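Local coordinates for protein glucanase (Clostridium thermocellum, PDB 5GXX) that probably hydrolyses internal beta-1,4-glucosidic bonds of cellulose, as a family 9 endoglucanase of the cellulosome, at residues A[17-20]-A[21-24]; A[170-173]-A[174-178]. The protein carries 1 engineered substitution. All coordinates share one frame; numbering follows the deposited sequence.

Overall arrangement
Contact 1 and contact 2 are local contacts at the C-terminal ends of two helices in the glycosyl hydrolase family 9 part of the chain. Helix 7-20 ends at contact 1, which is buried, its centre about 6 Å from the centre of the chain. Helix 162-178 carries contact 2, which lies about 30 Å from that centre and is only partly buried. The two centres are 29 Å apart and the nearest atoms about 16 Å, so the contacts do not touch. Each sets a phenylalanine face against the side chain four residues later. The side chain of Ala175 in contact 2 lies about 11 Å from a bound calcium ion.

Contact 1: A[17-20]-A[21-24]; sequences FYEC and QQAG
Gln21 folds over one face of the Phe17 ring where helix 7-20 ends in the (alpha/alpha)6-barrel domain of glycosyl hydrolase family 9 and the chain runs on as loop. Packing is tight here. Gln21 CG makes a CH-pi contact 4.0 Å from the centroid of the Phe17 ring. The Gln21 side chain bends at chi2 (-63°), bringing the amide back over the ring, and the two planes lie 12° apart. The amide is gripped from outside: OE1 bonds His363 and NE2 bonds the carbonyl of Ala51. These bonds fix its rotation on the ring. Phe17 also touches Asn415 of helix 412-429.

The backbone is held more loosely. Gln21 N bonds Tyr18 O at 3.0 Å, from above the carbonyl plane. Its bond to Phe17 O is weak, as is that from Gln22 N to Glu19 O at 3.4 Å. The Glu19 and Gln22 side chains lie side by side. Their polar ends turn to other partners, Glu19 OE2 to Arg31 in a salt bridge and Gln22 OE1 to Asn30. No solvent side exists here, since all six touching residues are buried. Glu19 CG lies 4.0 Å from Gln22 NE2.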
ATOM      1  N   PHE A  17     -19.657 -32.993 -19.454  1.00 11.47           N
ATOM      2  CA  PHE A  17     -18.839 -31.788 -19.612  1.00 11.34           C
ATOM      3  C   PHE A  17     -19.670 -30.547 -19.948  1.00 10.97           C
ATOM      4  O   PHE A  17     -19.457 -29.493 -19.335  1.00 10.50           O
ATOM      5  CB  PHE A  17     -17.721 -32.029 -20.642  1.00  9.74           C
ATOM      6  CG  PHE A  17     -17.003 -30.766 -21.053  1.00 11.59           C
ATOM      7  CD1 PHE A  17     -16.067 -30.156 -20.227  1.00 11.45           C
ATOM      8  CD2 PHE A  17     -17.276 -30.192 -22.281  1.00 10.47           C
ATOM      9  CE1 PHE A  17     -15.398 -28.989 -20.609  1.00 12.31           C
ATOM     10  CE2 PHE A  17     -16.581 -29.040 -22.712  1.00 15.20           C
ATOM     11  CZ  PHE A  17     -15.657 -28.420 -21.866  1.00  9.28           C
ATOM     12  N   TYR A  18     -20.597 -30.664 -20.902  1.00 10.98           N
ATOM     13  CA  TYR A  18     -21.378 -29.486 -21.288  1.00 11.28           C
ATOM     14  C   TYR A  18     -22.209 -28.923 -20.138  1.00 12.36           C
ATOM     15  O   TYR A  18     -22.422 -27.708 -20.066  1.00 12.63           O
ATOM     16  CB  TYR A  18     -22.229 -29.764 -22.523  1.00 11.83           C
ATOM     17  CG  TYR A  18     -21.354 -29.935 -23.740  1.00 11.44           C
ATOM     18  CD1 TYR A  18     -20.880 -28.822 -24.435  1.00  9.17           C
ATOM     19  CD2 TYR A  18     -20.944 -31.203 -24.157  1.00 10.54           C
ATOM     20  CE1 TYR A  18     -20.025 -28.967 -25.515  1.00  9.54           C
ATOM     21  CE2 TYR A  18     -20.102 -31.361 -25.251  1.00 10.84           C
ATOM     22  CZ  TYR A  18     -19.648 -30.238 -25.918  1.00 12.47           C
ATOM     23  OH  TYR A  18     -18.841 -30.363 -27.026  1.00 11.28           O
ATOM     24  N   GLU A  19     -22.659 -29.763 -19.206  1.00 10.67           N
ATOM     25  CA  GLU A  19     -23.366 -29.235 -18.030  1.00 11.21           C
ATOM     26  C   GLU A  19     -22.452 -28.419 -17.112  1.00 11.81           C
ATOM     27  O   GLU A  19     -22.887 -27.492 -16.423  1.00 13.13           O
ATOM     28  CB  GLU A  19     -24.027 -30.371 -17.251  1.00 11.71           C
ATOM     29  CG  GLU A  19     -25.180 -30.943 -18.058  1.00 15.11           C
ATOM     30  CD  GLU A  19     -25.824 -32.188 -17.457  1.00 13.14           C
ATOM     31  OE1 GLU A  19     -25.958 -32.299 -16.232  1.00 13.78           O
ATOM     32  OE2 GLU A  19     -26.201 -33.056 -18.262  1.00 16.32           O
ATOM     33  N   CYS A  20     -21.169 -28.764 -17.085  1.00 11.52           N
ATOM     34  CA  CYS A  20     -20.182 -27.961 -16.359  1.00 11.55           C
ATOM     35  C   CYS A  20     -19.997 -26.569 -16.984  1.00 10.99           C
ATOM     36  O   CYS A  20     -19.534 -25.642 -16.315  1.00 11.21           O
ATOM     37  CB  CYS A  20     -18.841 -28.684 -16.368  1.00 11.94           C
ATOM     38  SG  CYS A  20     -18.859 -30.251 -15.500  1.00 12.30           S
ATOM     39  N   GLN A  21     -20.361 -26.439 -18.259  1.00 11.81           N
ATOM     40  CA  GLN A  21     -20.147 -25.206 -19.018  1.00 11.69           C
ATOM     41  C   GLN A  21     -21.360 -24.289 -19.021  1.00 13.53           C
ATOM     42  O   GLN A  21     -21.311 -23.195 -19.595  1.00 13.24           O
ATOM     43  CB  GLN A  21     -19.793 -25.529 -20.471  1.00 12.05           C
ATOM     44  CG  GLN A  21     -18.527 -26.360 -20.645  1.00 11.87           C
ATOM     45  CD  GLN A  21     -17.295 -25.641 -20.150  1.00 10.48           C
ATOM     46  OE1 GLN A  21     -16.870 -25.842 -19.022  1.00 13.80           O
ATOM     47  NE2 GLN A  21     -16.760 -24.740 -20.971  1.00 13.39           N
ATOM     48  N   GLN A  22     -22.455 -24.730 -18.414  1.00 12.24           N
ATOM     49  CA  GLN A  22     -23.697 -23.971 -18.527  1.00 12.80           C
ATOM     50  C   GLN A  22     -23.686 -22.634 -17.798  1.00 12.42           C
ATOM     51  O   GLN A  22     -23.294 -22.551 -16.631  1.00 12.67           O
ATOM     52  CB  GLN A  22     -24.897 -24.804 -18.076  1.00 12.32           C
ATOM     53  CG  GLN A  22     -25.220 -25.923 -19.046  1.00 11.98           C
ATOM     54  CD  GLN A  22     -26.344 -26.815 -18.541  1.00 11.91           C
ATOM     55  OE1 GLN A  22     -26.665 -26.828 -17.346  1.00 15.30           O
ATOM     56  NE2 GLN A  22     -26.909 -27.617 -19.453  1.00 13.74           N
ATOM     57  N   ALA A  23     -24.109 -21.600 -18.518  1.00 13.16           N
ATOM     58  CA  ALA A  23     -24.312 -20.298 -17.899  1.00 13.69           C
ATOM     59  C   ALA A  23     -25.722 -20.230 -17.325  1.00 14.01           C
ATOM     60  O   ALA A  23     -26.602 -21.007 -17.707  1.00 14.68           O
ATOM     61  CB  ALA A  23     -24.061 -19.197 -18.916  1.00 14.96           C
ATOM     62  N   GLY A  24     -25.922 -19.329 -16.367  1.00 14.34           N
ATOM     63  CA  GLY A  24     -27.229 -19.166 -15.740  1.00 14.94           C
ATOM     64  C   GLY A  24     -28.325 -18.650 -16.653  1.00 16.23           C
ATOM     65  O   GLY A  24     -28.073 -17.878 -17.588  1.00 15.94           O
TER

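Contact 2: A[170-173]-A[174-178]; sequences KYFE and LADAT
Phe172 and Asp176 both hold CG anti to the backbone N, with chi1 at 172° and -171°. This sends the two side chains out side by side from the helix, one turn apart. Asp176 CB then sits over one face of the Phe172 ring, offset toward the rim. It makes a CH-pi contact 4.2 Å from the ring centroid. The carboxylate follows at a small tilt, its plane 21° from that of the ring, and Asp176 CG comes 3.9 Å from Phe172 CZ. Three partners beyond the two segments hold the acid. OD1 takes a hydrogen bond with Tyr224 OH and a salt bridge with Arg179; OD2 forms a salt bridge with Lys220. The two basic groups would be expected to favour the charged carboxylate.

The backbone is the last part of alpha-helix 162-178 in the helical barrel. Asp176 N bonds Phe172 O and Ala175 N bonds Tyr171 O, each at 2.8 Å. The next bond of the series, from Ala177 N to Glu173 O, is weak. Phe172 packs on Ala204, Ser205 and Leu208 of helix 198-212, while Tyr171 packs on helix 142-158. Glu173 and Ala177 lie on the exposed side. At the helix end Leu174 O accepts two bonds from Thr178. The hydroxyl OG1 gives one at 2.8 Å, and Thr178 N reaches Leu174 O from the opposite face of the carbonyl plane at 3.0 Å.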
ATOM      1  N   LYS A 170     -34.150 -17.885 -40.535  1.00 22.83           N
ATOM      2  CA  LYS A 170     -33.961 -16.456 -40.284  1.00 23.82           C
ATOM      3  C   LYS A 170     -32.474 -16.125 -40.393  1.00 23.27           C
ATOM      4  O   LYS A 170     -32.061 -15.214 -41.115  1.00 23.26           O
ATOM      5  CB  LYS A 170     -34.473 -16.045 -38.897  1.00 24.63           C
ATOM      6  CG  LYS A 170     -35.949 -15.717 -38.741  1.00 28.94           C
ATOM      7  CD  LYS A 170     -36.178 -15.194 -37.328  1.00 31.89           C
ATOM      8  CE  LYS A 170     -37.654 -15.099 -36.965  1.00 33.78           C
ATOM      9  NZ  LYS A 170     -38.310 -13.961 -37.660  1.00 38.29           N
ATOM     10  N   TYR A 171     -31.661 -16.918 -39.700  1.00 21.69           N
ATOM     11  CA  TYR A 171     -30.235 -16.652 -39.624  1.00 21.26           C
ATOM     12  C   TYR A 171     -29.530 -16.909 -40.954  1.00 19.87           C
ATOM     13  O   TYR A 171     -28.677 -16.122 -41.362  1.00 21.17           O
ATOM     14  CB  TYR A 171     -29.597 -17.446 -38.479  1.00 20.62           C
ATOM     15  CG  TYR A 171     -30.051 -17.031 -37.095  1.00 17.96           C
ATOM     16  CD1 TYR A 171     -30.760 -15.842 -36.870  1.00 19.07           C
ATOM     17  CD2 TYR A 171     -29.774 -17.828 -35.992  1.00 18.28           C
ATOM     18  CE1 TYR A 171     -31.144 -15.474 -35.586  1.00 19.26           C
ATOM     19  CE2 TYR A 171     -30.155 -17.457 -34.712  1.00 19.20           C
ATOM     20  CZ  TYR A 171     -30.850 -16.287 -34.513  1.00 20.06           C
ATOM     21  OH  TYR A 171     -31.232 -15.953 -33.239  1.00 22.40           O
ATOM     22  N   PHE A 172     -29.931 -17.960 -41.664  1.00 19.76           N
ATOM     23  CA  PHE A 172     -29.299 -18.240 -42.939  1.00 19.53           C
ATOM     24  C   PHE A 172     -29.580 -17.121 -43.935  1.00 19.83           C
ATOM     25  O   PHE A 172     -28.685 -16.674 -44.644  1.00 20.08           O
ATOM     26  CB  PHE A 172     -29.696 -19.588 -43.535  1.00 18.90           C
ATOM     27  CG  PHE A 172     -29.173 -19.762 -44.929  1.00 21.55           C
ATOM     28  CD1 PHE A 172     -27.846 -20.119 -45.156  1.00 20.26           C
ATOM     29  CD2 PHE A 172     -29.981 -19.496 -46.018  1.00 21.08           C
ATOM     30  CE1 PHE A 172     -27.355 -20.236 -46.449  1.00 25.07           C
ATOM     31  CE2 PHE A 172     -29.498 -19.611 -47.318  1.00 21.37           C
ATOM     32  CZ  PHE A 172     -28.178 -19.970 -47.539  1.00 23.00           C
ATOM     33  N   GLU A 173     -30.822 -16.651 -43.959  1.00 21.65           N
ATOM     34  CA  GLU A 173     -31.151 -15.579 -44.881  1.00 23.15           C
ATOM     35  C   GLU A 173     -30.319 -14.326 -44.611  1.00 22.81           C
ATOM     36  O   GLU A 173     -29.887 -13.664 -45.564  1.00 23.42           O
ATOM     37  CB  GLU A 173     -32.657 -15.297 -44.845  1.00 23.86           C
ATOM     38  CG  GLU A 173     -33.472 -16.382 -45.537  1.00 28.94           C
ATOM     39  CD  GLU A 173     -34.933 -16.411 -45.106  1.00 34.82           C
ATOM     40  OE1 GLU A 173     -35.403 -15.446 -44.456  1.00 38.89           O
ATOM     41  OE2 GLU A 173     -35.625 -17.410 -45.412  1.00 36.79           O
ATOM     42  N   LEU A 174     -30.122 -14.002 -43.332  1.00 20.77           N
ATOM     43  CA  LEU A 174     -29.352 -12.832 -42.916  1.00 22.53           C
ATOM     44  C   LEU A 174     -27.895 -13.019 -43.291  1.00 22.81           C
ATOM     45  O   LEU A 174     -27.249 -12.127 -43.826  1.00 24.28           O
ATOM     46  CB  LEU A 174     -29.468 -12.578 -41.409  1.00 22.11           C
ATOM     47  CG  LEU A 174     -28.543 -11.526 -40.780  1.00 24.93           C
ATOM     48  CD1 LEU A 174     -28.802 -10.156 -41.386  1.00 25.30           C
ATOM     49  CD2 LEU A 174     -28.651 -11.453 -39.259  1.00 25.53           C
ATOM     50  N   ALA A 175     -27.368 -14.196 -42.994  1.00 21.13           N
ATOM     51  CA  ALA A 175     -25.969 -14.463 -43.274  1.00 20.29           C
ATOM     52  C   ALA A 175     -25.687 -14.411 -44.765  1.00 20.41           C
ATOM     53  O   ALA A 175     -24.662 -13.885 -45.198  1.00 21.01           O
ATOM     54  CB  ALA A 175     -25.593 -15.823 -42.711  1.00 18.00           C
ATOM     55  N   ASP A 176     -26.627 -14.951 -45.534  1.00 21.84           N
ATOM     56  CA  ASP A 176     -26.510 -15.038 -46.983  1.00 22.21           C
ATOM     57  C   ASP A 176     -26.711 -13.688 -47.682  1.00 23.91           C
ATOM     58  O   ASP A 176     -26.210 -13.469 -48.783  1.00 24.04           O
ATOM     59  CB  ASP A 176     -27.510 -16.079 -47.494  1.00 22.99           C
ATOM     60  CG  ASP A 176     -27.335 -16.423 -48.962  1.00 23.14           C
ATOM     61  OD1 ASP A 176     -26.186 -16.590 -49.430  1.00 22.78           O
ATOM     62  OD2 ASP A 176     -28.387 -16.589 -49.627  1.00 25.76           O
ATOM     63  N   ALA A 177     -27.422 -12.772 -47.033  1.00 24.32           N
ATOM     64  CA  ALA A 177     -27.677 -11.456 -47.618  1.00 25.23           C
ATOM     65  C   ALA A 177     -26.503 -10.536 -47.284  1.00 25.22           C
ATOM     66  O   ALA A 177     -26.122  -9.693 -48.097  1.00 25.46           O
ATOM     67  CB  ALA A 177     -28.975 -10.893 -47.074  1.00 25.01           C
ATOM     68  N   THR A 178     -25.912 -10.733 -46.105  1.00 23.62           N
ATOM     69  CA  THR A 178     -24.834  -9.893 -45.583  1.00 23.54           C
ATOM     70  C   THR A 178     -23.497 -10.152 -46.283  1.00 23.58           C
ATOM     71  O   THR A 178     -22.733  -9.222 -46.548  1.00 25.35           O
ATOM     72  CB  THR A 178     -24.670 -10.089 -44.059  1.00 22.53           C
ATOM     73  OG1 THR A 178     -25.885  -9.760 -43.380  1.00 24.12           O
ATOM     74  CG2 THR A 178     -23.552  -9.241 -43.480  1.00 23.27           C
TER